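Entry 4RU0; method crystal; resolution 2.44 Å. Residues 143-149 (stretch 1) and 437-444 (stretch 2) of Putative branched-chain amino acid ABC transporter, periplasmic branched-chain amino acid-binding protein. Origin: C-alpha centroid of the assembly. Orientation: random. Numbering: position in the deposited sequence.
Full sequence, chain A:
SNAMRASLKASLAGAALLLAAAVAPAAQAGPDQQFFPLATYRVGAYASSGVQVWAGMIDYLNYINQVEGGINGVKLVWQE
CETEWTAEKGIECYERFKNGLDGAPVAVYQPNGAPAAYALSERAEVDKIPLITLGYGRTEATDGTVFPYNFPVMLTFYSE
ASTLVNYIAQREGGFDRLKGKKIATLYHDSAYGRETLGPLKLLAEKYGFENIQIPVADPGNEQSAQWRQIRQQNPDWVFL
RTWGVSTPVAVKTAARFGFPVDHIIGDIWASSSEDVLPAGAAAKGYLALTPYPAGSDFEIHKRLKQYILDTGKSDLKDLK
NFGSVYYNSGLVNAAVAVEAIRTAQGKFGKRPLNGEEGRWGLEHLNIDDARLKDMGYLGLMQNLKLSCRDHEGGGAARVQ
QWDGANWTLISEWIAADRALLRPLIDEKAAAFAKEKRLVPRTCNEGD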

# COMPACT_ATOMS: atom_id res chain seq x y z
N ASP A 143 2.51 -11.34 10.95
CA ASP A 143 3.22 -12.15 11.94
C ASP A 143 4.55 -12.63 11.37
O ASP A 143 4.62 -13.69 10.73
CB ASP A 143 2.36 -13.34 12.38
CG ASP A 143 2.92 -14.07 13.60
OD1 ASP A 143 4.10 -13.87 13.95
OD2 ASP A 143 2.16 -14.86 14.21
N GLY A 144 5.61 -11.87 11.60
CA GLY A 144 6.92 -12.21 11.08
C GLY A 144 7.56 -13.42 11.73
O GLY A 144 8.65 -13.82 11.32
N THR A 145 6.92 -14.01 12.73
CA THR A 145 7.45 -15.24 13.32
C THR A 145 7.16 -16.41 12.38
O THR A 145 7.82 -17.44 12.44
CB THR A 145 6.85 -15.56 14.71
OG1 THR A 145 5.45 -15.86 14.59
CG2 THR A 145 7.06 -14.39 15.66
N VAL A 146 6.16 -16.23 11.52
CA VAL A 146 5.80 -17.25 10.54
C VAL A 146 6.28 -16.82 9.15
O VAL A 146 6.58 -17.66 8.30
CB VAL A 146 4.28 -17.51 10.54
CG1 VAL A 146 3.87 -18.45 9.41
CG2 VAL A 146 3.86 -18.09 11.89
N PHE A 147 6.39 -15.51 8.95
CA PHE A 147 6.84 -14.96 7.66
C PHE A 147 8.08 -14.09 7.79
O PHE A 147 8.00 -12.87 7.64
CB PHE A 147 5.71 -14.17 7.02
CG PHE A 147 4.57 -15.02 6.55
CD1 PHE A 147 3.54 -15.35 7.42
CD2 PHE A 147 4.52 -15.49 5.25
CE1 PHE A 147 2.49 -16.13 6.99
CE2 PHE A 147 3.47 -16.27 4.82
CZ PHE A 147 2.45 -16.59 5.69
N PRO A 148 9.25 -14.71 8.04
CA PRO A 148 10.50 -13.98 8.29
C PRO A 148 10.86 -12.98 7.19
O PRO A 148 11.36 -11.91 7.51
CB PRO A 148 11.55 -15.11 8.35
CG PRO A 148 10.78 -16.34 8.63
CD PRO A 148 9.45 -16.16 7.99
N TYR A 149 10.61 -13.33 5.93
CA TYR A 149 11.05 -12.49 4.82
C TYR A 149 9.91 -11.95 3.95
O TYR A 149 10.11 -11.62 2.79
CB TYR A 149 12.06 -13.27 3.97
CG TYR A 149 13.36 -13.48 4.72
CD1 TYR A 149 13.56 -14.62 5.48
CD2 TYR A 149 14.35 -12.51 4.70
CE1 TYR A 149 14.74 -14.81 6.18
CE2 TYR A 149 15.53 -12.69 5.40
CZ TYR A 149 15.72 -13.83 6.14
OH TYR A 149 16.89 -14.01 6.84
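Stretch 2, residues 437-444: RLVPRTCN

How does the tail segment lie on the earlier loop? Neither stretch forms regular helix or strand. After the positive phi of Arg 437, which closes a Schellman motif at a helix end, residues 438 to 442 run extended, with psi between 114° and 143°. Thr 145 lies nearest Arg 441 (CA to CA 4.5 Å) and Val 146 nearest Pro 440 (CA to CA 5.0 Å), so the register runs antiparallel in order: as one chain advances, the other steps back.

What satisfies the carbonyls that loop 143-149 offers? Thr 145 O accepts a hydrogen bond from Arg 441 N at 2.9 Å, and the same oxygen has a CA-H...O contact with Pro 440 CA at 3.2 Å. Gly 144 O lies at the edge of the Arg 441 guanidinium, near its plane, where it takes a hydrogen bond from Arg 441 NH2 at 3.2 Å and a weak one from Arg 441 NE at 3.3 Å. Arg 441 thus ties down two successive carbonyls, one with its backbone and one with its side chain; NH1 and NH2 also find partners elsewhere in the structure.

Which donors of the loop are satisfied within it? Three backbone amides and one hydroxyl, all by Asp 143. Its O accepts both Val 146 N and Phe 147 N, each at 3.1 Å, while its OD1 takes Thr 145 N at 3.1 Å and Thr 145 OG1 at a very short 2.5 Å. The Thr 145 hydroxyl is therefore satisfied inside its own stretch.

Which apolar groups lie beside the hydrogen bonds? Val 146 CG2 sits 4.4 Å from Pro 440 CB, and Val 146 CG1 is 4.5 Å from Leu 438 CD1. Pro 148 CB approaches Arg 441 NE obliquely at 4.0 Å, and Thr 145 CG2 reaches Cys 443 SG at 4.3 Å. Together the stretches bury 355 Å².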

# COMPACT_ATOMS: atom_id res chain seq x y z
N ARG A 437 4.04 -26.60 7.54
CA ARG A 437 4.94 -27.22 8.51
C ARG A 437 6.18 -26.38 8.76
O ARG A 437 7.31 -26.82 8.57
CB ARG A 437 5.30 -28.63 8.06
CG ARG A 437 4.17 -29.63 8.31
CD ARG A 437 4.43 -30.98 7.66
NE ARG A 437 4.05 -30.98 6.25
CZ ARG A 437 4.64 -31.72 5.32
NH1 ARG A 437 5.65 -32.52 5.66
NH2 ARG A 437 4.23 -31.67 4.06
N LEU A 438 5.95 -25.14 9.19
CA LEU A 438 7.02 -24.21 9.54
C LEU A 438 7.16 -24.09 11.05
O LEU A 438 6.17 -24.10 11.78
CB LEU A 438 6.75 -22.84 8.95
CG LEU A 438 6.80 -22.72 7.43
CD1 LEU A 438 6.15 -21.42 7.00
CD2 LEU A 438 8.25 -22.78 6.96
N VAL A 439 8.40 -23.97 11.52
CA VAL A 439 8.64 -23.69 12.93
C VAL A 439 8.72 -22.18 13.14
O VAL A 439 9.64 -21.53 12.65
CB VAL A 439 9.94 -24.33 13.43
CG1 VAL A 439 10.15 -24.01 14.90
CG2 VAL A 439 9.91 -25.83 13.20
N PRO A 440 7.76 -21.62 13.87
CA PRO A 440 7.73 -20.17 14.09
C PRO A 440 8.94 -19.68 14.88
O PRO A 440 9.38 -20.35 15.81
CB PRO A 440 6.43 -19.96 14.89
CG PRO A 440 5.60 -21.17 14.59
CD PRO A 440 6.58 -22.30 14.45
N ARG A 441 9.52 -18.58 14.43
CA ARG A 441 10.60 -17.96 15.15
C ARG A 441 10.11 -17.57 16.50
O ARG A 441 8.99 -17.12 16.65
CB ARG A 441 11.03 -16.70 14.45
CG ARG A 441 11.61 -16.90 13.09
CD ARG A 441 12.49 -15.74 12.75
NE ARG A 441 11.74 -14.59 12.31
CZ ARG A 441 12.15 -13.34 12.45
NH1 ARG A 441 13.30 -13.08 13.02
NH2 ARG A 441 11.41 -12.34 12.00
N THR A 442 10.96 -17.73 17.50
CA THR A 442 10.58 -17.33 18.83
C THR A 442 11.15 -15.96 18.99
O THR A 442 12.34 -15.76 18.88
CB THR A 442 11.18 -18.25 19.87
OG1 THR A 442 12.59 -18.21 19.73
CG2 THR A 442 10.71 -19.66 19.62
N CYS A 443 10.27 -14.99 19.15
CA CYS A 443 10.70 -13.68 19.56
C CYS A 443 10.06 -13.33 20.90
O CYS A 443 10.23 -12.24 21.40
CB CYS A 443 10.40 -12.68 18.46
SG CYS A 443 11.01 -13.22 16.84
N ASN A 444 9.34 -14.29 21.47
CA ASN A 444 8.71 -14.19 22.77
C ASN A 444 8.22 -12.80 23.12
O ASN A 444 8.32 -12.38 24.27
CB ASN A 444 9.64 -14.73 23.86
CG ASN A 444 10.87 -13.86 24.06
OD1 ASN A 444 10.82 -12.65 23.85
ND2 ASN A 444 11.97 -14.48 24.46